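Glutathione S-transferase 2 (Onchocerca volvulus, PDB 1TU7) catalyses the conjugation of glutathione to electrophilic substrates as a homodimeric Pi-class transferase and appears to play a central role in the parasite's detoxification system. Local coordinates at residues S119-P122 / G123-K127; E15-R18 / L19-D23. All coordinates share one frame; numbering follows the deposited sequence.

Interaction 1: S119-P122 / G123-K127; sequences SILP and GELAK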
ATOM      1  N   SER A 119     -12.511  21.546   1.557  1.00 20.78           N
ATOM      2  CA  SER A 119     -11.138  21.996   1.323  1.00 21.50           C
ATOM      3  C   SER A 119     -10.103  20.945   0.977  1.00 21.25           C
ATOM      4  O   SER A 119      -9.049  21.292   0.411  1.00 22.66           O
ATOM      5  CB  SER A 119     -10.652  22.770   2.551  1.00 22.03           C
ATOM      6  OG  SER A 119     -11.480  23.900   2.724  1.00 26.45           O
ATOM      7  N   ILE A 120     -10.356  19.677   1.327  1.00 20.41           N
ATOM      8  CA  ILE A 120      -9.423  18.601   1.021  1.00 19.41           C
ATOM      9  C   ILE A 120      -9.913  17.775  -0.161  1.00 17.62           C
ATOM     10  O   ILE A 120      -9.191  17.568  -1.136  1.00 18.37           O
ATOM     11  CB  ILE A 120      -9.241  17.664   2.237  1.00 19.79           C
ATOM     12  CG1 ILE A 120      -8.750  18.441   3.469  1.00 21.61           C
ATOM     13  CG2 ILE A 120      -8.297  16.518   1.882  1.00 19.42           C
ATOM     14  CD1 ILE A 120      -7.418  19.091   3.283  1.00 25.90           C
ATOM     15  N   LEU A 121     -11.137  17.301  -0.052  1.00 16.51           N
ATOM     16  CA  LEU A 121     -11.659  16.347  -1.021  1.00 15.63           C
ATOM     17  C   LEU A 121     -11.624  16.839  -2.462  1.00 15.94           C
ATOM     18  O   LEU A 121     -11.228  16.083  -3.326  1.00 15.25           O
ATOM     19  CB  LEU A 121     -13.056  15.874  -0.656  1.00 16.10           C
ATOM     20  CG  LEU A 121     -13.696  14.782  -1.511  1.00 15.71           C
ATOM     21  CD1 LEU A 121     -12.783  13.554  -1.561  1.00 14.85           C
ATOM     22  CD2 LEU A 121     -15.051  14.467  -0.903  1.00 15.39           C
ATOM     23  N   PRO A 122     -12.051  18.064  -2.770  1.00 15.72           N
ATOM     24  CA  PRO A 122     -12.083  18.445  -4.189  1.00 15.69           C
ATOM     25  C   PRO A 122     -10.721  18.321  -4.884  1.00 16.40           C
ATOM     26  O   PRO A 122     -10.678  17.754  -5.964  1.00 16.53           O
ATOM     27  CB  PRO A 122     -12.579  19.907  -4.145  1.00 16.07           C
ATOM     28  CG  PRO A 122     -13.416  19.923  -2.854  1.00 16.42           C
ATOM     29  CD  PRO A 122     -12.589  19.126  -1.893  1.00 15.76           C
ATOM     30  N   GLY A 123      -9.645  18.801  -4.271  1.00 16.05           N
ATOM     31  CA  GLY A 123      -8.324  18.693  -4.857  1.00 16.00           C
ATOM     32  C   GLY A 123      -7.862  17.264  -5.007  1.00 16.07           C
ATOM     33  O   GLY A 123      -7.099  16.924  -5.931  1.00 16.93           O
ATOM     34  N   GLU A 124      -8.285  16.414  -4.082  1.00 15.29           N
ATOM     35  CA  GLU A 124      -7.912  15.011  -4.194  1.00 16.00           C
ATOM     36  C   GLU A 124      -8.651  14.356  -5.348  1.00 15.22           C
ATOM     37  O   GLU A 124      -8.038  13.626  -6.129  1.00 14.84           O
ATOM     38  CB  GLU A 124      -8.149  14.276  -2.877  1.00 16.54           C
ATOM     39  CG  GLU A 124      -7.224  14.761  -1.765  1.00 18.45           C
ATOM     40  CD  GLU A 124      -5.796  14.848  -2.240  1.00 21.65           C
ATOM     41  OE1 GLU A 124      -5.245  15.988  -2.328  1.00 27.03           O
ATOM     42  OE2 GLU A 124      -5.239  13.797  -2.599  1.00 20.37           O
ATOM     43  N   LEU A 125      -9.942  14.624  -5.489  1.00 15.09           N
ATOM     44  CA  LEU A 125     -10.681  14.072  -6.613  1.00 14.64           C
ATOM     45  C   LEU A 125     -10.174  14.590  -7.935  1.00 14.93           C
ATOM     46  O   LEU A 125     -10.159  13.864  -8.917  1.00 14.54           O
ATOM     47  CB  LEU A 125     -12.174  14.374  -6.489  1.00 14.26           C
ATOM     48  CG  LEU A 125     -12.897  13.710  -5.330  1.00 15.61           C
ATOM     49  CD1 LEU A 125     -14.321  14.203  -5.208  1.00 15.96           C
ATOM     50  CD2 LEU A 125     -12.924  12.160  -5.496  1.00 15.97           C
ATOM     51  N   ALA A 126      -9.750  15.845  -7.953  1.00 14.67           N
ATOM     52  CA  ALA A 126      -9.226  16.420  -9.177  1.00 13.78           C
ATOM     53  C   ALA A 126      -8.048  15.636  -9.709  1.00 14.58           C
ATOM     54  O   ALA A 126      -7.873  15.504 -10.924  1.00 14.76           O
ATOM     55  CB  ALA A 126      -8.834  17.861  -8.954  1.00 13.98           C
ATOM     56  N   LYS A 127      -7.221  15.097  -8.815  1.00 13.98           N
ATOM     57  CA  LYS A 127      -6.072  14.320  -9.240  1.00 14.50           C
ATOM     58  C   LYS A 127      -6.546  13.080  -9.992  1.00 14.52           C
ATOM     59  O   LYS A 127      -5.962  12.680 -10.990  1.00 14.67           O
ATOM     60  CB  LYS A 127      -5.225  13.907  -8.025  1.00 14.37           C
ATOM     61  CG  LYS A 127      -4.503  15.067  -7.402  1.00 16.73           C
ATOM     62  CD  LYS A 127      -3.982  14.753  -5.989  1.00 21.71           C
ATOM     63  CE  LYS A 127      -3.251  15.959  -5.407  1.00 25.34           C
ATOM     64  NZ  LYS A 127      -2.652  15.652  -4.072  1.00 26.90           N
TER
HETATM   65  O   HOH W   1      -9.322  20.991  -2.358  1.00 25.57           O
HETATM   66  O   HOH W   2      -6.652  18.463  -1.405  1.00 26.76           O
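A proline kink within helix 109-132 of the all-helical C-terminal domain is the setting, where Leu-121 packs on Leu-125 and Ile-120 on Glu-124. Pro-122 has no N-H to give to the turn before it. Just after it, Gly-123 N is bonded to water 1 at 2.9 Å. That water donates in turn to Ser-119 O at 2.8 Å and bridges the opened turn. Helical bonding then resumes, at first long. Glu-124 N reaches Ile-120 O at 3.3 Å, whereas Leu-125 N meets Leu-121 O at 2.9 Å with an almost straight N-H angle of 170°. On the buried side CD1 of Leu-121 rests 3.8 Å from CG of Leu-125, and the two side chains slant across each other. Both face helix 149-164, Leu-121 on His-161 and Leu-125 on Leu-158. On the outer side Ile-120 and Glu-124 run side by side. Glu-124 bends at chi2 (-47°), and its OE1 receives a bond from water 2, which also donates to Ile-120 O. The same OE1 forms a salt bridge with Lys-127 NZ, 3.1 Å away, through its syn lone pair. Lys-127 NZ also bonds Phe-47 O of the second subunit, so the lysine is shared between Glu-124 and the dimer partner. The whole is a water-bridged proline kink in an amphipathic helix.

Interaction 2: E15-R18 / L19-D23; sequences EPIR and LFLVD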
ATOM      1  N   GLU A  15     -14.114  -4.116   1.055  1.00 11.78           N
ATOM      2  CA  GLU A  15     -15.157  -3.961   0.062  1.00 11.01           C
ATOM      3  C   GLU A  15     -14.620  -4.015  -1.367  1.00 11.50           C
ATOM      4  O   GLU A  15     -15.280  -4.606  -2.227  1.00 11.32           O
ATOM      5  CB  GLU A  15     -16.007  -2.736   0.303  1.00 11.53           C
ATOM      6  CG  GLU A  15     -17.322  -2.756  -0.443  1.00 10.84           C
ATOM      7  CD  GLU A  15     -18.294  -3.780   0.086  1.00 12.34           C
ATOM      8  OE1 GLU A  15     -18.059  -4.378   1.145  1.00 13.08           O
ATOM      9  OE2 GLU A  15     -19.328  -3.974  -0.588  1.00 13.82           O
ATOM     10  N   PRO A  16     -13.469  -3.432  -1.699  1.00 11.34           N
ATOM     11  CA  PRO A  16     -12.991  -3.568  -3.084  1.00 10.94           C
ATOM     12  C   PRO A  16     -12.775  -5.008  -3.477  1.00 11.32           C
ATOM     13  O   PRO A  16     -12.960  -5.351  -4.659  1.00 11.82           O
ATOM     14  CB  PRO A  16     -11.714  -2.765  -3.113  1.00 11.73           C
ATOM     15  CG  PRO A  16     -11.934  -1.758  -2.044  1.00 11.85           C
ATOM     16  CD  PRO A  16     -12.624  -2.497  -0.920  1.00 11.82           C
ATOM     17  N   ILE A  17     -12.360  -5.848  -2.521  1.00 10.88           N
ATOM     18  CA  ILE A  17     -12.187  -7.283  -2.791  1.00 10.88           C
ATOM     19  C   ILE A  17     -13.541  -7.953  -3.015  1.00 11.44           C
ATOM     20  O   ILE A  17     -13.727  -8.730  -3.942  1.00 11.91           O
ATOM     21  CB  ILE A  17     -11.381  -7.952  -1.690  1.00 11.02           C
ATOM     22  CG1 ILE A  17      -9.978  -7.313  -1.543  1.00 11.83           C
ATOM     23  CG2 ILE A  17     -11.305  -9.443  -1.937  1.00 10.84           C
ATOM     24  CD1 ILE A  17      -9.389  -7.496  -0.165  1.00 12.40           C
ATOM     25  N   ARG A  18     -14.498  -7.682  -2.147  1.00 11.36           N
ATOM     26  CA  ARG A  18     -15.851  -8.191  -2.350  1.00 11.17           C
ATOM     27  C   ARG A  18     -16.378  -7.786  -3.711  1.00 11.74           C
ATOM     28  O   ARG A  18     -16.963  -8.588  -4.420  1.00 12.22           O
ATOM     29  CB  ARG A  18     -16.769  -7.662  -1.264  1.00 11.54           C
ATOM     30  CG  ARG A  18     -16.490  -8.202   0.113  1.00 12.45           C
ATOM     31  CD  ARG A  18     -17.452  -7.734   1.119  1.00 13.03           C
ATOM     32  NE  ARG A  18     -17.137  -8.133   2.494  1.00 12.74           N
ATOM     33  CZ  ARG A  18     -17.021  -7.296   3.503  1.00 12.56           C
ATOM     34  NH1 ARG A  18     -17.086  -6.001   3.329  1.00 13.47           N
ATOM     35  NH2 ARG A  18     -16.792  -7.778   4.723  1.00 13.04           N
ATOM     36  N   LEU A  19     -16.166  -6.538  -4.103  1.00 11.27           N
ATOM     37  CA  LEU A  19     -16.665  -6.049  -5.381  1.00 11.70           C
ATOM     38  C   LEU A  19     -16.022  -6.808  -6.536  1.00 11.90           C
ATOM     39  O   LEU A  19     -16.700  -7.147  -7.493  1.00 11.24           O
ATOM     40  CB  LEU A  19     -16.438  -4.546  -5.522  1.00 11.84           C
ATOM     41  CG  LEU A  19     -17.284  -3.666  -4.601  1.00 11.49           C
ATOM     42  CD1 LEU A  19     -16.724  -2.266  -4.430  1.00 12.68           C
ATOM     43  CD2 LEU A  19     -18.731  -3.602  -5.120  1.00 13.00           C
ATOM     44  N   PHE A  20     -14.705  -7.027  -6.471  1.00 11.77           N
ATOM     45  CA  PHE A  20     -13.990  -7.833  -7.462  1.00 11.00           C
ATOM     46  C   PHE A  20     -14.655  -9.202  -7.632  1.00 11.43           C
ATOM     47  O   PHE A  20     -14.998  -9.596  -8.730  1.00 12.18           O
ATOM     48  CB  PHE A  20     -12.516  -7.945  -7.052  1.00 10.68           C
ATOM     49  CG  PHE A  20     -11.643  -8.722  -7.995  1.00 10.67           C
ATOM     50  CD1 PHE A  20     -10.545  -8.099  -8.564  1.00 13.12           C
ATOM     51  CD2 PHE A  20     -11.831 -10.060  -8.264  1.00 12.25           C
ATOM     52  CE1 PHE A  20      -9.688  -8.779  -9.400  1.00 12.79           C
ATOM     53  CE2 PHE A  20     -10.953 -10.737  -9.116  1.00 12.22           C
ATOM     54  CZ  PHE A  20      -9.886 -10.081  -9.676  1.00 12.81           C
ATOM     55  N   LEU A  21     -14.857  -9.897  -6.517  1.00 11.54           N
ATOM     56  CA  LEU A  21     -15.362 -11.259  -6.517  1.00 11.93           C
ATOM     57  C   LEU A  21     -16.794 -11.265  -7.044  1.00 12.42           C
ATOM     58  O   LEU A  21     -17.151 -12.090  -7.861  1.00 12.27           O
ATOM     59  CB  LEU A  21     -15.260 -11.831  -5.112  1.00 12.08           C
ATOM     60  CG  LEU A  21     -13.859 -12.036  -4.567  1.00 12.59           C
ATOM     61  CD1 LEU A  21     -13.883 -12.261  -3.099  1.00 12.88           C
ATOM     62  CD2 LEU A  21     -13.178 -13.226  -5.254  1.00 14.84           C
ATOM     63  N   VAL A  22     -17.594 -10.328  -6.595  1.00 12.69           N
ATOM     64  CA  VAL A  22     -18.992 -10.259  -7.021  1.00 12.30           C
ATOM     65  C   VAL A  22     -19.055  -9.972  -8.519  1.00 12.55           C
ATOM     66  O   VAL A  22     -19.762 -10.649  -9.245  1.00 13.89           O
ATOM     67  CB  VAL A  22     -19.765  -9.190  -6.242  1.00 12.89           C
ATOM     68  CG1 VAL A  22     -21.083  -8.902  -6.905  1.00 14.88           C
ATOM     69  CG2 VAL A  22     -20.015  -9.655  -4.811  1.00 14.99           C
ATOM     70  N   ASP A  23     -18.312  -8.990  -9.001  1.00 12.32           N
ATOM     71  CA  ASP A  23     -18.387  -8.601 -10.399  1.00 13.37           C
ATOM     72  C   ASP A  23     -17.869  -9.678 -11.325  1.00 14.29           C
ATOM     73  O   ASP A  23     -18.400  -9.870 -12.427  1.00 15.43           O
ATOM     74  CB  ASP A  23     -17.614  -7.315 -10.631  1.00 13.06           C
ATOM     75  CG  ASP A  23     -17.800  -6.785 -12.023  1.00 12.83           C
ATOM     76  OD1 ASP A  23     -16.785  -6.717 -12.769  1.00 16.29           O
ATOM     77  OD2 ASP A  23     -18.915  -6.416 -12.416  1.00 14.33           O
TER
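Four consecutive i to i+4 backbone bonds run from Leu-19 N to Glu-15 O (2.8 Å) through to Val-22 N to Arg-18 O (2.9 Å), an unbroken alpha-helical pattern. This is helix 15-23, the crossover helix of the beta-alpha-beta unit that opens the thioredoxin-like domain. CG of Leu-19 sits 3.2 Å from Glu-15 O, and its CD1 lies 4.1 Å from Glu-15 CG. On another side of the helix, Ile-17 and Leu-21 lie alongside each other, with CG2 of Ile-17 4.0 Å from CD1 of Leu-21. Ile-17 also packs on helix 63-73, while Leu-19 turns to Phe-155 and Leu-188 of the C-terminal domain. Phe-20 has its CG opposite the backbone N (chi1 -179°), which carries the ring away from the first turn to meet Tyr-152. Glu-15 OE2 forms a salt bridge with Arg-195 and a hydrogen bond with Tyr-191 OH. Arg-18 is extended; its NE pairs with Asp-30 though Arg-32 comes close, NH2 bonds Phe-8 O and NH1 bonds Ile-10 O. The guanidinium is thus fixed in rotation close to Tyr-7, which lines the glutathione pocket. NH1 also forms a salt bridge with Glu-15 OE1 at 2.9 Å, that oxygen lying 11° out of the guanidinium plane.

From the N terminus, the chain runs through strand 3-8 into helix 15-23, where interaction 2 lies. It then passes strand 29-33 and the rest of the first domain before entering the long helices. Interaction 1 follows on helix 109-132. Each joins successive turns of one helix, so neither closes a loop. They come in series and neither nest nor cross. The centres of interactions 1 and 2 are about 25 Å apart. The nearest atoms of interactions 1 and 2 are about 14 Å apart, without touching. Both pack against helix 149-164, interaction 2 from the first domain and interaction 1 from within the C-terminal one. Interaction 2 belongs to the domain interface, whereas interaction 1 reaches towards the dimer partner.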